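Local coordinates for carboxynorspermidine decarboxylase (Campylobacter jejuni subsp. jejuni 81116, PDB 3N29), which probably catalyses the pyridoxal-phosphate-dependent decarboxylation of carboxynorspermidine to norspermidine, a late step in polyamine biosynthesis, at residues Gly99-Lys107 / Glu125-Ser133. Sequence-based numbering, arbitrary orientation.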
loop_
_atom_site.group_PDB
_atom_site.type_symbol
_atom_site.label_atom_id
_atom_site.label_comp_id
_atom_site.label_asym_id
_atom_site.label_seq_id
_atom_site.Cartn_x
_atom_site.Cartn_y
_atom_site.Cartn_z
ATOM N N GLY A 99 11.307 13.232 7.807
ATOM C CA GLY A 99 12.451 13.091 6.919
ATOM C C GLY A 99 12.443 14.157 5.886
ATOM O O GLY A 99 11.654 15.127 6.025
ATOM N N LEU A 100 13.260 13.946 4.845
ATOM C CA LEU A 100 13.562 14.972 3.828
ATOM C C LEU A 100 12.328 15.301 3.013
ATOM O O LEU A 100 11.994 16.468 2.843
ATOM C CB LEU A 100 14.656 14.480 2.887
ATOM C CG LEU A 100 15.110 15.378 1.727
ATOM C CD1 LEU A 100 15.595 16.781 2.184
ATOM C CD2 LEU A 100 16.214 14.628 0.872
ATOM N N TRP A 101 11.642 14.253 2.514
ATOM C CA TRP A 101 10.547 14.482 1.621
ATOM C C TRP A 101 9.384 15.195 2.344
ATOM O O TRP A 101 8.781 16.128 1.758
ATOM C CB TRP A 101 10.105 13.188 0.923
ATOM C CG TRP A 101 11.024 12.712 -0.148
ATOM C CD1 TRP A 101 12.224 13.249 -0.519
ATOM C CD2 TRP A 101 10.825 11.579 -1.005
ATOM N NE1 TRP A 101 12.779 12.517 -1.527
ATOM C CE2 TRP A 101 11.945 11.480 -1.829
ATOM C CE3 TRP A 101 9.831 10.618 -1.106
ATOM C CZ2 TRP A 101 12.085 10.491 -2.797
ATOM C CZ3 TRP A 101 9.941 9.677 -2.060
ATOM C CH2 TRP A 101 11.061 9.615 -2.917
ATOM N N GLU A 102 9.064 14.823 3.587
ATOM C CA GLU A 102 8.008 15.508 4.298
ATOM C C GLU A 102 8.424 16.957 4.628
ATOM O O GLU A 102 7.604 17.839 4.515
ATOM C CB GLU A 102 7.553 14.783 5.571
ATOM C CG GLU A 102 6.601 13.633 5.296
ATOM C CD GLU A 102 6.026 12.951 6.506
ATOM O OE1 GLU A 102 6.429 13.276 7.638
ATOM O OE2 GLU A 102 5.168 12.029 6.336
ATOM N N ALA A 103 9.692 17.173 4.997
ATOM C CA ALA A 103 10.210 18.537 5.309
ATOM C C ALA A 103 10.107 19.406 4.071
ATOM O O ALA A 103 9.649 20.566 4.142
ATOM C CB ALA A 103 11.630 18.471 5.841
ATOM N N LYS A 104 10.554 18.899 2.927
ATOM C CA LYS A 104 10.380 19.679 1.651
ATOM C C LYS A 104 8.936 19.995 1.322
ATOM O O LYS A 104 8.651 21.083 0.826
ATOM C CB LYS A 104 11.015 18.975 0.451
ATOM C CG LYS A 104 12.566 18.957 0.520
ATOM C CD LYS A 104 13.193 17.955 -0.418
ATOM C CE LYS A 104 12.933 18.252 -1.857
ATOM N NZ LYS A 104 13.714 19.373 -2.253
ATOM N N PHE A 105 8.019 19.065 1.568
ATOM C CA PHE A 105 6.573 19.282 1.342
ATOM C C PHE A 105 6.018 20.389 2.273
ATOM O O PHE A 105 5.311 21.332 1.843
ATOM C CB PHE A 105 5.856 17.957 1.606
ATOM C CG PHE A 105 4.445 17.943 1.238
ATOM C CD1 PHE A 105 4.066 17.622 -0.035
ATOM C CD2 PHE A 105 3.481 18.282 2.177
ATOM C CE1 PHE A 105 2.707 17.574 -0.378
ATOM C CE2 PHE A 105 2.129 18.301 1.864
ATOM C CZ PHE A 105 1.737 17.929 0.546
ATOM N N ALA A 106 6.363 20.284 3.549
ATOM C CA ALA A 106 6.071 21.322 4.537
ATOM C C ALA A 106 6.588 22.682 4.093
ATOM O O ALA A 106 5.822 23.671 4.057
ATOM C CB ALA A 106 6.715 20.923 5.911
ATOM N N LYS A 107 7.846 22.738 3.651
ATOM C CA LYS A 107 8.414 23.982 3.125
ATOM C C LYS A 107 7.625 24.512 1.922
ATOM O O LYS A 107 7.299 25.711 1.856
ATOM C CB LYS A 107 9.899 23.796 2.774
ATOM C CG LYS A 107 10.595 24.973 2.134
ATOM C CD LYS A 107 10.646 26.189 3.122
ATOM C CE LYS A 107 11.317 27.420 2.452
ATOM N NZ LYS A 107 11.340 28.598 3.322
ATOM N N GLU A 125 21.297 13.355 3.515
ATOM C CA GLU A 125 20.072 14.151 3.584
ATOM C C GLU A 125 20.093 15.156 4.722
ATOM O O GLU A 125 19.269 16.088 4.707
ATOM C CB GLU A 125 18.790 13.250 3.684
ATOM C CG GLU A 125 18.918 12.141 4.690
ATOM C CD GLU A 125 17.631 11.419 5.010
ATOM O OE1 GLU A 125 16.755 11.280 4.051
ATOM O OE2 GLU A 125 17.571 11.062 6.254
ATOM N N ILE A 126 20.988 14.934 5.700
ATOM C CA ILE A 126 21.031 15.733 6.925
ATOM C C ILE A 126 21.247 17.211 6.630
ATOM O O ILE A 126 20.688 18.065 7.301
ATOM C CB ILE A 126 22.089 15.227 7.960
ATOM C CG1 ILE A 126 21.824 15.921 9.304
ATOM C CG2 ILE A 126 23.550 15.433 7.489
ATOM C CD1 ILE A 126 20.419 15.524 9.869
ATOM N N GLY A 127 22.032 17.502 5.601
ATOM C CA GLY A 127 22.303 18.889 5.192
ATOM C C GLY A 127 21.049 19.644 4.820
ATOM O O GLY A 127 20.801 20.755 5.311
ATOM N N GLU A 128 20.255 19.045 3.938
ATOM C CA GLU A 128 19.080 19.733 3.478
ATOM C C GLU A 128 18.008 19.755 4.628
ATOM O O GLU A 128 17.330 20.772 4.815
ATOM C CB GLU A 128 18.561 19.099 2.172
ATOM C CG GLU A 128 17.467 19.933 1.558
ATOM C CD GLU A 128 16.992 19.433 0.217
ATOM O OE1 GLU A 128 16.058 20.061 -0.319
ATOM O OE2 GLU A 128 17.548 18.435 -0.301
ATOM N N ILE A 129 17.926 18.678 5.431
ATOM C CA ILE A 129 16.993 18.636 6.572
ATOM C C ILE A 129 17.327 19.736 7.581
ATOM O O ILE A 129 16.434 20.468 8.072
ATOM C CB ILE A 129 16.986 17.239 7.280
ATOM C CG1 ILE A 129 16.372 16.162 6.367
ATOM C CG2 ILE A 129 16.226 17.299 8.653
ATOM C CD1 ILE A 129 16.665 14.664 6.835
ATOM N N ALA A 130 18.616 19.901 7.850
ATOM C CA ALA A 130 19.077 20.991 8.694
ATOM C C ALA A 130 18.705 22.374 8.147
ATOM O O ALA A 130 18.404 23.241 8.922
ATOM C CB ALA A 130 20.619 20.950 8.880
ATOM N N SER A 131 18.796 22.601 6.843
ATOM C CA SER A 131 18.520 23.962 6.326
ATOM C C SER A 131 17.015 24.247 6.407
ATOM O O SER A 131 16.610 25.376 6.513
ATOM C CB SER A 131 19.004 24.161 4.875
ATOM O OG SER A 131 18.354 23.178 4.074
ATOM N N LEU A 132 16.181 23.223 6.431
ATOM C CA LEU A 132 14.750 23.432 6.433
ATOM C C LEU A 132 14.122 23.460 7.841
ATOM O O LEU A 132 13.121 24.142 8.051
ATOM C CB LEU A 132 14.064 22.337 5.640
ATOM C CG LEU A 132 14.274 22.322 4.105
ATOM C CD1 LEU A 132 13.680 21.032 3.658
ATOM C CD2 LEU A 132 13.719 23.583 3.340
ATOM N N SER A 133 14.666 22.698 8.790
ATOM C CA SER A 133 13.964 22.416 10.051
ATOM C C SER A 133 14.210 23.401 11.151
ATOM O O SER A 133 15.330 23.852 11.325
ATOM C CB SER A 133 14.379 21.029 10.545
ATOM O OG SER A 133 14.130 20.099 9.516
HETATM O O HOH W 1 14.225 11.268 4.729
HETATM O O HOH W 2 16.432 17.409 -2.381
#
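Lys104 and Glu128 form the one direct hydrogen bond between segments 99-107 and 125-133. NZ of Lys104 donates to OE1 of Glu128 over 3.1 Å, reaching that oxygen on its syn side but 21° out of the carboxylate plane. Bends at chi3 and chi4 curl the end of the lysine chain round toward the carboxylate, while the glutamate runs straight out to meet it at about a right angle. The other oxygen, OE2 of Glu128, accepts a hydrogen bond from a water at 2.6 Å; that water also accepts, weakly, from NZ of Lys104. The lysine has a second attraction too, a cation-pi contact with Tyr411 of the second subunit.

A second water serves the start of helix 100-109. It accepts from the backbone N of Leu100 at 2.8 Å and donates to OE1 of Glu125 at 2.6 Å. Glu125 is firmly placed: OE1 also makes a salt bridge with Arg390 of the second subunit, and OE2 accepts from the backbone N of Lys122.

Aliphatic packing fills the rest of the contact. Leu100 lays its CD1 methyl against the Glu128 carboxylate, 3.6 Å from its CD, and its backbone lies against CG1 of Ile129. Further along, toward the C-terminal ends, Leu132 splits its methyls: CD1 rests 3.9 Å from CB of Ala103, and CD2 lies 3.6 Å from CG of Lys107, whose NZ turns instead to Asp111. Where helix 123-132 ends, O of Ile129 accepts from both N and OG of Ser133.

These are neighbouring outer helices of the beta/alpha barrel, following its second and third strands; the axes of 100-107 and 125-132 run 31° from parallel. With one ion pair and two water bridges, one of them weak, alongside aliphatic packing, the contact probably relies on bound water as well as on fit, and its charged groups tie it to the dimer interface.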